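Local structure of extracellular protein containing a SCP domain (Bacillus anthracis, 4IFA) at residues A[256-261]-A[329-334]; A[219-224]-A[323-328]; A[261-266]-A[291-296]; A[244-249]-A[280-285]; A[271-276]-A[285-290]. The protein is of unknown function but is an extracellular protein with an SCP (CAP-family) domain, regarded as a vaccine candidate with a possible part in virulence. All blocks are in the same frame, centred on the assembly; numbering follows the deposited sequence. Where two conformers were deposited one is given.

Interaction 1 of 5, residues A[256-261]-A[329-334]; sequences DMKDNN and DKFYTQ
Phe331 lays one face of its ring against Lys258, whose CB stands over that face 4.1 Å from the ring centroid and 23° off the normal, a CH-pi contact. Further along the same lysine, CD reaches CE2 of Phe331 at 3.5 Å. The ring is also met obliquely by Met257, a selenomethionine, with CB 3.7 Å from Phe331 CD1. This is the alpha/beta layering of the SCP fold: the last turn of helix 244-260 packs on the start of strand 331-338, running roughly antiparallel to it, and the two short segments are at 148° to each other with axes 9.3 Å apart. Ala293 on the neighbouring strand 286-293 also touches the ring, and a PEG molecule, probably from the crystallisation liquor, sits beside it.

Met257 bends at its last torsion (chi3 -69°), which brings the terminal CE to 3.5 Å from Thr333 OG1. That hydroxyl has its polar partner elsewhere, in Ser254 OG one turn back on the helix. Phe263 and Ile291 also pack on Met257. The partly exposed end of the contact is ionic. Lys258 runs across the ring at about a right angle and, turning again at chi4, takes its ammonium past the aromatic group to the loop that leads into the strand. There NZ donates to Asp329 OD2 at 2.8 Å, a salt bridge that uses the anti lone pair of this oxygen.

Interaction 2 of 5, residues A[219-224]-A[323-328]; sequences GNMQQI and LGVGVY
Met221, a selenomethionine, and Val327 lie alongside each other, pointing opposite ways, with Met221 CG 3.5 Å from Val327 CG2. The same CG lies 4.0 Å from Gly326 CA. Its terminal torsion turns (chi3 53°) and sets Met221 CE beside the strand's edge, 3.1 Å from Val325 O, on the side away from strand 331-338. That carbonyl and Val327 N are buried here without a polar partner in the model and have the selenomethionine against them, Met221 SE being 3.8 Å from Val327 N.

One turn on, Ile224 crosses Val325 obliquely. Its CG2 is 3.9 Å from Val325 CG2, and its CD1 reaches toward Val327 CG2 at 4.3 Å. Asn220 contributes through CB, 4.1 Å from Val327 CG2, while its OD1 accepts from Gly298 N, at the start of helix 298-306.

Farther out, Ile251 of helix 244-260 touches Met221, and Tyr332 and Gln334 on the next strand pack against Ile224. The axes of segments 219-224 and 323-328 approach to 7.3 Å, their directions 147° apart. Long helix 210-234 thus covers one face of the central sheet and helix 244-260 lies against the other, the alpha-beta-alpha sandwich of the SCP (CAP) domain.

Interaction 3 of 5, residues A[261-266]-A[291-296]; sequences NYFSHD and IAAQHS
His265, which approaches Ile291 from the loop after helix 244-260, makes a short polar bond through ND1 to OE1 of Glu289. The acceptor lies two residues before Ile291 on strand 286-293, so one strand of the SCP-domain sheet grips ND1, while the adjoining His265 CE1 is 4.3 Å from Ile291 CG1, an oblique approach. A histidine and a glutamate are hallmarks of the cleft in CAP-family proteins, and this pair is consistent with that site.

The loop runs almost opposite to the strand, 173° from it over residues 263-265 and 291-293, yet the two are joined by side-chain packing. Phe263 reaches in from the loop, and Ile291 rises to it from the strand. Ile291 places CG1 between its backbone N and carbonyl carbon (chi1 49°), a crowded position that carries CD1 over one face of the Phe263 ring, 3.8 Å from the centroid and 19° off the normal. CG1 of Ile291 meets the rim of the Phe263 ring at CZ, 3.5 Å away.

At the edge of the ring, in its plane, comes Ala292 CA from the strand backbone, and Ala293 CB touches CE1 of Phe263 at 3.8 Å. Beyond the ring, Ser264 O accepts from His253 NE2 on helix 244-260. Ser264 OG accepts from Asp266 N at 3.1 Å, closing an ST turn, while Ile291 CD1 presses on Ser264 C at 3.5 Å.

Interaction 4 of 5, residues A[244-249]-A[280-285]; sequences QQTADV and GKVGFQ
Val282 and Gly280 pack against one side of the first turns of helix 244-260, and the inner part of this contact is close. Val249 lays CG2 against the bare backbone of Gly280, 3.7 Å from its CA, with no side chain between. Val282 fits beside it: CG1 lies 3.5 Å from Thr246 OG1, and the two side chains cross at about a right angle. CG2 of Val282 rests on the helix backbone, 3.8 Å from Gln245 C. The threonine hydroxyl is turned back to its own helix start, where OG1 pairs with Asp243 OD2.

The loop takes this course because helix 273-279 ends in a Schellman motif. Lys281, with positive phi, is its C-prime residue, and Val282 N returns to Leu277 O, which turns the chain toward helix 244-260 and delivers Val282 to it. Leu277 itself touches both Thr246 and Val249, so the two successive helices of the SCP domain meet around the same residues.

The solvent side is put together differently. Exposed Gln245, whose side chain was deposited in two conformers, gives its aliphatic root, CB standing 4.0 Å from Val282 CG2. Water takes over there from direct packing: one molecule lies 2.7 Å from Gln245 O and 2.9 Å from Gly280 O, bridging the two carbonyls. On the outer flank of the helix Gln244 NE2 donates to Asp248 OD1 at 3.0 Å, meeting that oxygen from above the carboxylate plane.

Interaction 5 of 5, residues A[271-276]-A[285-290]; sequences GTLGDR and QLAGEN
Arg276 and Glu289 form a buried salt bridge, NH2 of the arginine donating to OE2 of the glutamate at 3.0 Å with an N-H...O angle of 147°. The guanidinium and carboxylate planes are only 5° apart, and OE2 is met on its syn side. A water in the guanidinium plane completes a second link, accepting from Arg276 NE and donating to Glu289 OE2, each at 2.9 Å. Arg276 NH1 also donates to His265 O, and the glutamate's other oxygen is taken by the same histidine. So many contacts fix the rotation of both flat groups.

Beneath the ion pair Leu273 lays its CA over one face of the guanidinium. A chi1 of 174° swings the Leu273 branch so that CD2 reaches the strand, 3.8 Å from Ala287 CB and 3.7 Å from Gly288 C. The helix start is set by a capping box, Asp275 N to Thr272 OG1 at 3.1 Å with Thr272 N returning to Asp275 OD2. Helix 273-279 lies against edge strand 286-293, beside helix 244-260, whose His253 touches both charged side chains, and strand 331-338, the next in the sheet.

From the N-terminal side, helix 210-234 comes first, and interaction 2 closes the widest loop by bringing it onto strand 322-328. Interactions 3, 4 and 5 all lie within that loop. Helix 244-260 follows: its start is tied in interaction 4 to the loop after helix 273-279, and its end in interaction 1 to strand 331-338, so interaction 1 crosses both 2 and 4. The loop beyond the helix returns to strand 286-293 in interaction 3, which lies within interaction 1, crosses 4 and encloses 5. Interaction 5 crosses 4. Together they fasten three helices to one mixed sheet, with Thr333 O to Gly326 N joining interactions 1 and 2.

Interaction 1 of 5, residues A[256-261]-A[329-334]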
# COMPACT_ATOMS: atom_id res chain seq x y z
N ASP A 256 -10.33 0.54 19.46
CA ASP A 256 -10.91 1.56 20.36
C ASP A 256 -11.46 2.74 19.54
O ASP A 256 -12.57 3.22 19.75
CB ASP A 256 -9.84 1.98 21.36
CG ASP A 256 -10.32 2.99 22.37
OD1 ASP A 256 -11.52 2.94 22.75
OD2 ASP A 256 -9.49 3.80 22.82
N MSE A 257 -10.68 3.19 18.56
CA MSE A 257 -11.14 4.30 17.68
C MSE A 257 -12.41 3.97 16.92
O MSE A 257 -13.33 4.78 16.83
CB MSE A 257 -10.03 4.72 16.71
CG MSE A 257 -8.87 5.43 17.38
SE MSE A 257 -7.59 6.18 16.10
CE MSE A 257 -6.88 4.51 15.45
N LYS A 258 -12.46 2.76 16.37
CA LYS A 258 -13.62 2.31 15.60
C LYS A 258 -14.82 2.18 16.51
O LYS A 258 -15.91 2.74 16.25
CB LYS A 258 -13.31 0.93 14.99
CG LYS A 258 -14.46 0.13 14.32
CD LYS A 258 -14.80 0.60 12.98
CE LYS A 258 -16.01 -0.14 12.36
NZ LYS A 258 -15.72 -1.59 12.15
N ASP A 259 -14.63 1.48 17.63
CA ASP A 259 -15.76 1.21 18.55
C ASP A 259 -16.32 2.47 19.23
O ASP A 259 -17.55 2.62 19.37
CB ASP A 259 -15.31 0.26 19.65
CG ASP A 259 -15.12 -1.20 19.19
OD1 ASP A 259 -15.49 -1.55 18.05
OD2 ASP A 259 -14.62 -1.99 20.04
N ASN A 260 -15.44 3.39 19.60
CA ASN A 260 -15.82 4.59 20.34
C ASN A 260 -15.87 5.88 19.56
O ASN A 260 -15.96 6.97 20.13
CB ASN A 260 -14.94 4.64 21.61
CG ASN A 260 -15.26 3.48 22.54
OD1 ASN A 260 -16.40 3.30 22.93
ND2 ASN A 260 -14.25 2.65 22.84
N ASN A 261 -15.86 5.76 18.23
CA ASN A 261 -16.16 6.91 17.37
C ASN A 261 -15.34 8.16 17.62
O ASN A 261 -15.87 9.26 17.74
CB ASN A 261 -17.65 7.18 17.42
CG ASN A 261 -18.40 6.04 16.84
OD1 ASN A 261 -18.52 5.95 15.62
ND2 ASN A 261 -18.89 5.13 17.69
N ASP A 329 -10.65 -3.34 10.92
CA ASP A 329 -11.45 -2.86 9.79
C ASP A 329 -10.59 -1.84 9.01
O ASP A 329 -9.48 -2.19 8.63
CB ASP A 329 -12.82 -2.33 10.25
CG ASP A 329 -13.88 -2.31 9.12
OD1 ASP A 329 -13.57 -2.54 7.91
OD2 ASP A 329 -15.08 -2.15 9.46
N LYS A 330 -11.07 -0.63 8.78
CA LYS A 330 -10.27 0.36 8.07
C LYS A 330 -9.64 1.41 8.97
O LYS A 330 -9.52 2.55 8.59
CB LYS A 330 -11.07 0.98 6.89
CG LYS A 330 -11.44 -0.09 5.84
CD LYS A 330 -12.10 0.54 4.64
CE LYS A 330 -12.52 -0.52 3.65
NZ LYS A 330 -13.42 0.05 2.59
N PHE A 331 -9.23 0.98 10.18
CA PHE A 331 -8.47 1.81 11.10
C PHE A 331 -7.09 1.18 11.16
O PHE A 331 -6.95 -0.01 11.47
CB PHE A 331 -9.16 1.88 12.50
CG PHE A 331 -10.37 2.76 12.53
CD1 PHE A 331 -10.31 4.04 13.08
CD2 PHE A 331 -11.54 2.35 11.91
CE1 PHE A 331 -11.41 4.85 13.04
CE2 PHE A 331 -12.65 3.17 11.90
CZ PHE A 331 -12.55 4.42 12.44
N TYR A 332 -6.09 1.99 10.87
CA TYR A 332 -4.70 1.57 10.74
C TYR A 332 -3.81 2.35 11.67
O TYR A 332 -3.85 3.59 11.70
CB TYR A 332 -4.21 1.88 9.30
CG TYR A 332 -5.13 1.41 8.18
CD1 TYR A 332 -4.94 0.17 7.56
CD2 TYR A 332 -6.17 2.20 7.72
CE1 TYR A 332 -5.73 -0.26 6.54
CE2 TYR A 332 -6.99 1.75 6.67
CZ TYR A 332 -6.77 0.53 6.09
OH TYR A 332 -7.59 0.08 5.07
N THR A 333 -3.03 1.62 12.49
CA THR A 333 -2.13 2.24 13.44
C THR A 333 -0.73 1.67 13.36
O THR A 333 -0.55 0.46 13.44
CB THR A 333 -2.65 2.01 14.90
OG1 THR A 333 -3.95 2.61 15.05
CG2 THR A 333 -1.74 2.60 15.96
N GLN A 334 0.25 2.56 13.23
CA GLN A 334 1.66 2.22 13.38
C GLN A 334 2.11 2.70 14.74
O GLN A 334 1.91 3.88 15.08
CB GLN A 334 2.53 2.94 12.35
CG GLN A 334 2.40 2.46 10.93
CD GLN A 334 3.24 3.29 9.96
OE1 GLN A 334 3.26 4.52 10.02
NE2 GLN A 334 3.97 2.60 9.05

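Interaction 2 of 5, residues A[219-224]-A[323-328]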
# COMPACT_ATOMS: atom_id res chain seq x y z
N GLY A 219 -3.09 -9.10 6.95
CA GLY A 219 -2.43 -8.82 5.66
C GLY A 219 -2.08 -7.35 5.57
O GLY A 219 -0.97 -6.97 5.17
N ASN A 220 -3.04 -6.50 5.90
CA ASN A 220 -2.78 -5.07 5.89
C ASN A 220 -1.63 -4.70 6.83
O ASN A 220 -0.83 -3.81 6.54
CB ASN A 220 -4.05 -4.30 6.21
CG ASN A 220 -4.96 -4.12 5.02
OD1 ASN A 220 -4.48 -3.95 3.88
ND2 ASN A 220 -6.28 -4.10 5.25
N MSE A 221 -1.58 -5.33 8.00
CA MSE A 221 -0.50 -5.08 8.96
C MSE A 221 0.88 -5.44 8.40
O MSE A 221 1.84 -4.64 8.51
CB MSE A 221 -0.75 -5.89 10.25
CG MSE A 221 -1.90 -5.34 11.04
SE MSE A 221 -2.75 -6.60 12.27
CE MSE A 221 -1.09 -7.17 13.20
N GLN A 222 1.03 -6.62 7.83
CA GLN A 222 2.33 -7.03 7.31
C GLN A 222 2.71 -6.23 6.06
O GLN A 222 3.86 -5.86 5.89
CB GLN A 222 2.38 -8.53 7.00
CG GLN A 222 3.77 -8.95 6.56
CD GLN A 222 4.80 -8.84 7.65
OE1 GLN A 222 4.51 -9.09 8.83
NE2 GLN A 222 6.02 -8.50 7.27
N GLN A 223 1.76 -5.93 5.21
CA GLN A 223 2.06 -5.09 4.02
C GLN A 223 2.55 -3.72 4.47
O GLN A 223 3.55 -3.21 3.96
CB GLN A 223 0.87 -4.96 3.08
CG GLN A 223 0.46 -6.28 2.46
CD GLN A 223 -0.77 -6.16 1.66
OE1 GLN A 223 -1.15 -5.12 1.16
NE2 GLN A 223 -1.40 -7.31 1.46
N ILE A 224 1.87 -3.09 5.43
CA ILE A 224 2.35 -1.80 5.91
C ILE A 224 3.77 -1.94 6.45
O ILE A 224 4.61 -1.05 6.24
CB ILE A 224 1.39 -1.18 6.97
CG1 ILE A 224 0.12 -0.70 6.29
CG2 ILE A 224 2.09 -0.03 7.74
CD1 ILE A 224 -1.04 -0.36 7.29
N LEU A 323 8.85 -1.59 15.01
CA LEU A 323 7.53 -1.22 14.53
C LEU A 323 6.54 -2.32 14.74
O LEU A 323 6.80 -3.47 14.38
CB LEU A 323 7.55 -0.87 13.03
CG LEU A 323 6.26 -0.53 12.31
CD1 LEU A 323 5.54 0.63 12.96
CD2 LEU A 323 6.52 -0.30 10.82
N GLY A 324 5.40 -1.98 15.33
CA GLY A 324 4.26 -2.89 15.36
C GLY A 324 3.13 -2.16 14.64
O GLY A 324 2.91 -0.96 14.80
N VAL A 325 2.39 -2.87 13.80
CA VAL A 325 1.27 -2.31 13.05
C VAL A 325 0.03 -3.05 13.49
O VAL A 325 0.05 -4.27 13.56
CB VAL A 325 1.44 -2.49 11.51
CG1 VAL A 325 0.35 -1.75 10.78
CG2 VAL A 325 2.84 -1.99 11.00
N GLY A 326 -1.04 -2.31 13.73
CA GLY A 326 -2.33 -2.90 14.13
C GLY A 326 -3.45 -2.31 13.31
O GLY A 326 -3.60 -1.10 13.23
N VAL A 327 -4.27 -3.17 12.73
CA VAL A 327 -5.38 -2.80 11.85
C VAL A 327 -6.65 -3.45 12.35
O VAL A 327 -6.63 -4.60 12.78
CB VAL A 327 -5.08 -3.22 10.38
CG1 VAL A 327 -6.27 -2.93 9.47
CG2 VAL A 327 -3.75 -2.56 9.87
N TYR A 328 -7.74 -2.68 12.36
CA TYR A 328 -9.06 -3.15 12.75
C TYR A 328 -10.03 -2.51 11.76
O TYR A 328 -10.18 -1.29 11.73
CB TYR A 328 -9.40 -2.78 14.19
CG TYR A 328 -10.64 -3.43 14.70
CD1 TYR A 328 -10.58 -4.73 15.16
CD2 TYR A 328 -11.85 -2.77 14.69
CE1 TYR A 328 -11.75 -5.37 15.65
CE2 TYR A 328 -13.00 -3.38 15.18
CZ TYR A 328 -12.93 -4.68 15.65
OH TYR A 328 -14.08 -5.32 16.12

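Interaction 3 of 5, residues A[261-266]-A[291-296]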
# COMPACT_ATOMS: atom_id res chain seq x y z
N ASN A 261 -15.86 5.76 18.23
CA ASN A 261 -16.16 6.91 17.37
C ASN A 261 -15.34 8.16 17.62
O ASN A 261 -15.87 9.26 17.74
CB ASN A 261 -17.65 7.18 17.42
CG ASN A 261 -18.40 6.04 16.84
OD1 ASN A 261 -18.52 5.95 15.62
ND2 ASN A 261 -18.89 5.13 17.69
N TYR A 262 -14.02 7.94 17.68
CA TYR A 262 -13.07 9.05 17.78
C TYR A 262 -11.83 8.72 16.95
O TYR A 262 -11.63 7.59 16.51
CB TYR A 262 -12.72 9.36 19.24
CG TYR A 262 -11.67 8.42 19.80
CD1 TYR A 262 -10.33 8.77 19.76
CD2 TYR A 262 -12.01 7.17 20.33
CE1 TYR A 262 -9.35 7.92 20.24
CE2 TYR A 262 -11.04 6.31 20.82
CZ TYR A 262 -9.70 6.69 20.75
OH TYR A 262 -8.70 5.86 21.22
N PHE A 263 -11.04 9.74 16.69
CA PHE A 263 -9.81 9.58 15.93
C PHE A 263 -8.82 10.53 16.57
O PHE A 263 -8.89 11.75 16.39
CB PHE A 263 -10.03 9.88 14.45
CG PHE A 263 -8.78 9.66 13.60
CD1 PHE A 263 -8.56 8.44 13.02
CD2 PHE A 263 -7.87 10.67 13.42
CE1 PHE A 263 -7.43 8.25 12.23
CE2 PHE A 263 -6.73 10.47 12.62
CZ PHE A 263 -6.54 9.26 12.06
N SER A 264 -7.90 9.95 17.35
CA SER A 264 -6.91 10.73 18.10
C SER A 264 -5.81 9.82 18.61
O SER A 264 -6.00 8.63 18.73
CB SER A 264 -7.58 11.34 19.35
OG SER A 264 -6.72 12.21 20.09
N HIS A 265 -4.68 10.43 18.92
CA HIS A 265 -3.61 9.72 19.62
C HIS A 265 -3.99 9.41 21.06
O HIS A 265 -3.42 8.52 21.70
CB HIS A 265 -2.34 10.58 19.65
CG HIS A 265 -1.70 10.77 18.31
ND1 HIS A 265 -1.20 9.73 17.57
CD2 HIS A 265 -1.43 11.90 17.62
CE1 HIS A 265 -0.66 10.22 16.45
NE2 HIS A 265 -0.77 11.54 16.48
N ASP A 266 -4.90 10.20 21.62
CA ASP A 266 -5.32 10.03 23.00
C ASP A 266 -6.67 9.35 23.07
O ASP A 266 -7.64 9.83 22.48
CB ASP A 266 -5.40 11.39 23.67
CG ASP A 266 -4.05 12.03 23.87
OD1 ASP A 266 -3.03 11.30 23.97
OD2 ASP A 266 -4.01 13.28 23.93
N ILE A 291 -1.68 7.22 12.78
CA ILE A 291 -3.04 6.69 12.67
C ILE A 291 -3.68 7.13 11.36
O ILE A 291 -3.38 8.18 10.81
CB ILE A 291 -3.95 7.06 13.91
CG1 ILE A 291 -3.87 8.54 14.21
CG2 ILE A 291 -3.55 6.20 15.12
CD1 ILE A 291 -4.87 8.99 15.34
N ALA A 292 -4.55 6.25 10.84
CA ALA A 292 -5.31 6.50 9.62
C ALA A 292 -6.63 5.79 9.68
O ALA A 292 -6.76 4.75 10.31
CB ALA A 292 -4.54 5.96 8.40
N ALA A 293 -7.63 6.36 9.03
CA ALA A 293 -8.94 5.74 8.95
C ALA A 293 -9.58 5.93 7.58
O ALA A 293 -9.54 6.99 6.98
CB ALA A 293 -9.89 6.30 10.02
N GLN A 294 -10.21 4.85 7.12
CA GLN A 294 -11.07 4.82 5.92
C GLN A 294 -10.40 4.61 4.58
O GLN A 294 -11.08 4.38 3.58
CB GLN A 294 -12.07 5.99 5.86
CG GLN A 294 -12.91 6.14 7.16
CD GLN A 294 -13.62 4.85 7.55
OE1 GLN A 294 -14.02 4.06 6.69
NE2 GLN A 294 -13.85 4.65 8.85
N HIS A 295 -9.07 4.64 4.56
CA HIS A 295 -8.34 4.30 3.33
C HIS A 295 -8.76 2.88 2.91
O HIS A 295 -9.03 2.03 3.77
CB HIS A 295 -6.84 4.41 3.53
CG HIS A 295 -6.41 5.76 4.01
ND1 HIS A 295 -6.65 6.20 5.30
CD2 HIS A 295 -5.80 6.77 3.36
CE1 HIS A 295 -6.15 7.42 5.43
NE2 HIS A 295 -5.64 7.79 4.26
N SER A 296 -8.72 2.60 1.61
CA SER A 296 -9.17 1.29 1.11
C SER A 296 -8.41 0.11 1.64
O SER A 296 -9.00 -0.93 1.88
CB SER A 296 -9.11 1.24 -0.42
OG SER A 296 -7.78 1.52 -0.91

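Interaction 4 of 5, residues A[244-249]-A[280-285]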
# COMPACT_ATOMS: atom_id res chain seq x y z
N GLN A 244 5.93 -7.82 17.99
CA GLN A 244 4.56 -8.32 18.14
C GLN A 244 3.78 -7.70 19.31
O GLN A 244 2.61 -7.40 19.18
CB GLN A 244 4.53 -9.85 18.25
CG GLN A 244 3.10 -10.41 18.23
CD GLN A 244 2.36 -10.14 16.92
OE1 GLN A 244 2.88 -10.40 15.84
NE2 GLN A 244 1.13 -9.66 17.02
N GLN A 245 4.44 -7.53 20.46
CA GLN A 245 3.76 -6.96 21.62
C GLN A 245 3.29 -5.52 21.33
O GLN A 245 2.22 -5.11 21.76
CB GLN A 245 4.64 -7.09 22.85
CG GLN A 245 5.11 -8.53 23.07
CD GLN A 245 3.99 -9.50 23.43
OE1 GLN A 245 3.33 -9.34 24.46
NE2 GLN A 245 3.81 -10.53 22.60
N THR A 246 4.07 -4.77 20.53
CA THR A 246 3.71 -3.42 20.10
C THR A 246 2.54 -3.47 19.09
O THR A 246 1.62 -2.64 19.16
CB THR A 246 4.94 -2.67 19.49
OG1 THR A 246 5.99 -2.56 20.49
CG2 THR A 246 4.59 -1.29 19.00
N ALA A 247 2.58 -4.45 18.17
CA ALA A 247 1.51 -4.63 17.22
C ALA A 247 0.18 -4.90 17.93
O ALA A 247 -0.87 -4.34 17.54
CB ALA A 247 1.84 -5.73 16.25
N ASP A 248 0.21 -5.72 18.99
CA ASP A 248 -1.01 -5.99 19.77
C ASP A 248 -1.57 -4.71 20.39
O ASP A 248 -2.81 -4.49 20.41
CB ASP A 248 -0.71 -7.01 20.87
CG ASP A 248 -0.35 -8.37 20.33
OD1 ASP A 248 -0.67 -8.69 19.18
OD2 ASP A 248 0.24 -9.15 21.11
N VAL A 249 -0.69 -3.83 20.87
CA VAL A 249 -1.11 -2.52 21.39
C VAL A 249 -1.76 -1.68 20.29
O VAL A 249 -2.84 -1.12 20.49
CB VAL A 249 0.04 -1.76 22.05
CG1 VAL A 249 -0.31 -0.31 22.32
CG2 VAL A 249 0.50 -2.50 23.35
N GLY A 280 0.46 -2.88 27.57
CA GLY A 280 0.78 -4.04 26.74
C GLY A 280 2.14 -4.66 27.05
O GLY A 280 2.59 -5.53 26.32
N LYS A 281 2.77 -4.20 28.12
CA LYS A 281 4.07 -4.69 28.60
C LYS A 281 5.25 -4.34 27.69
O LYS A 281 6.29 -5.02 27.71
CB LYS A 281 4.03 -6.20 28.89
CG LYS A 281 2.89 -6.66 29.80
CD LYS A 281 2.88 -5.94 31.15
CE LYS A 281 2.03 -6.66 32.22
NZ LYS A 281 0.59 -6.80 31.83
N VAL A 282 5.12 -3.26 26.94
CA VAL A 282 6.19 -2.81 26.05
C VAL A 282 7.05 -1.74 26.71
O VAL A 282 6.59 -0.62 26.96
CB VAL A 282 5.62 -2.23 24.73
CG1 VAL A 282 6.76 -1.83 23.79
CG2 VAL A 282 4.72 -3.25 24.08
N GLY A 283 8.33 -2.06 26.92
CA GLY A 283 9.28 -1.08 27.42
C GLY A 283 9.91 -0.41 26.22
O GLY A 283 10.06 -1.03 25.18
N PHE A 284 10.22 0.87 26.33
CA PHE A 284 10.80 1.57 25.20
C PHE A 284 11.55 2.81 25.67
O PHE A 284 11.23 3.38 26.71
CB PHE A 284 9.65 1.93 24.20
CG PHE A 284 8.57 2.75 24.82
CD1 PHE A 284 8.60 4.12 24.75
CD2 PHE A 284 7.53 2.14 25.52
CE1 PHE A 284 7.61 4.89 25.32
CE2 PHE A 284 6.54 2.90 26.12
CZ PHE A 284 6.59 4.29 26.02
N GLN A 285 12.55 3.20 24.88
CA GLN A 285 13.32 4.41 25.09
C GLN A 285 12.60 5.58 24.45
O GLN A 285 12.71 6.70 24.90
CB GLN A 285 14.69 4.25 24.42
CG GLN A 285 15.56 3.20 25.09
CD GLN A 285 16.86 2.99 24.35
OE1 GLN A 285 17.34 3.89 23.66
NE2 GLN A 285 17.49 1.85 24.60
O HOH W 1 1.08 -6.20 23.99

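Interaction 5 of 5, residues A[271-276]-A[285-290]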
# COMPACT_ATOMS: atom_id res chain seq x y z
N GLY A 271 -6.10 6.31 27.64
CA GLY A 271 -4.94 7.19 27.74
C GLY A 271 -4.09 7.45 26.50
O GLY A 271 -4.56 7.33 25.37
N THR A 272 -2.84 7.85 26.74
CA THR A 272 -1.88 8.22 25.75
C THR A 272 -1.20 7.00 25.16
O THR A 272 -1.38 5.86 25.61
CB THR A 272 -0.75 9.06 26.41
OG1 THR A 272 -0.11 8.26 27.41
CG2 THR A 272 -1.33 10.35 27.10
N LEU A 273 -0.45 7.24 24.09
CA LEU A 273 0.38 6.17 23.50
C LEU A 273 1.24 5.47 24.60
O LEU A 273 1.29 4.26 24.71
CB LEU A 273 1.26 6.74 22.38
CG LEU A 273 2.26 5.74 21.80
CD1 LEU A 273 1.58 4.56 21.11
CD2 LEU A 273 3.20 6.53 20.87
N GLY A 274 1.90 6.28 25.41
CA GLY A 274 2.71 5.74 26.51
C GLY A 274 1.92 4.84 27.45
O GLY A 274 2.38 3.76 27.84
N ASP A 275 0.73 5.29 27.85
CA ASP A 275 -0.13 4.47 28.72
C ASP A 275 -0.45 3.12 28.06
O ASP A 275 -0.43 2.08 28.70
CB ASP A 275 -1.46 5.19 29.02
CG ASP A 275 -1.30 6.45 29.85
OD1 ASP A 275 -0.30 6.58 30.62
OD2 ASP A 275 -2.21 7.31 29.82
N ARG A 276 -0.79 3.16 26.77
CA ARG A 276 -1.15 1.94 26.07
C ARG A 276 0.02 0.93 25.98
O ARG A 276 -0.16 -0.30 26.12
CB ARG A 276 -1.68 2.27 24.68
CG ARG A 276 -2.97 3.09 24.69
CD ARG A 276 -3.56 3.17 23.30
NE ARG A 276 -2.84 3.96 22.30
CZ ARG A 276 -2.96 5.28 22.14
NH1 ARG A 276 -3.69 6.00 23.00
NH2 ARG A 276 -2.34 5.89 21.15
N GLN A 285 12.55 3.20 24.88
CA GLN A 285 13.32 4.41 25.09
C GLN A 285 12.60 5.58 24.45
O GLN A 285 12.71 6.70 24.90
CB GLN A 285 14.69 4.25 24.42
CG GLN A 285 15.56 3.20 25.09
CD GLN A 285 16.86 2.99 24.35
OE1 GLN A 285 17.34 3.89 23.66
NE2 GLN A 285 17.49 1.85 24.60
N LEU A 286 11.84 5.30 23.40
CA LEU A 286 11.11 6.32 22.63
C LEU A 286 9.99 5.64 21.84
O LEU A 286 10.14 4.47 21.43
CB LEU A 286 12.05 6.98 21.63
CG LEU A 286 11.57 8.28 21.00
CD1 LEU A 286 11.68 9.39 22.06
CD2 LEU A 286 12.37 8.65 19.76
N ALA A 287 8.90 6.37 21.59
CA ALA A 287 7.76 5.85 20.84
C ALA A 287 7.15 6.94 19.97
O ALA A 287 7.27 8.14 20.26
CB ALA A 287 6.70 5.29 21.76
N GLY A 288 6.51 6.50 18.91
CA GLY A 288 5.77 7.38 18.00
C GLY A 288 4.60 6.64 17.40
O GLY A 288 4.58 5.42 17.38
N GLU A 289 3.61 7.38 16.90
CA GLU A 289 2.41 6.76 16.33
C GLU A 289 1.90 7.47 15.10
O GLU A 289 1.84 8.69 15.09
CB GLU A 289 1.29 6.78 17.36
CG GLU A 289 -0.10 6.34 16.87
CD GLU A 289 -1.05 6.21 18.04
OE1 GLU A 289 -1.65 7.24 18.45
OE2 GLU A 289 -1.17 5.08 18.55
N ASN A 290 1.50 6.68 14.10
CA ASN A 290 0.74 7.19 12.97
C ASN A 290 -0.61 6.46 12.97
O ASN A 290 -0.65 5.25 13.08
CB ASN A 290 1.42 6.94 11.61
CG ASN A 290 2.62 7.80 11.38
OD1 ASN A 290 2.75 8.88 11.97
ND2 ASN A 290 3.50 7.37 10.46
O HOH W 2 -1.52 2.65 20.12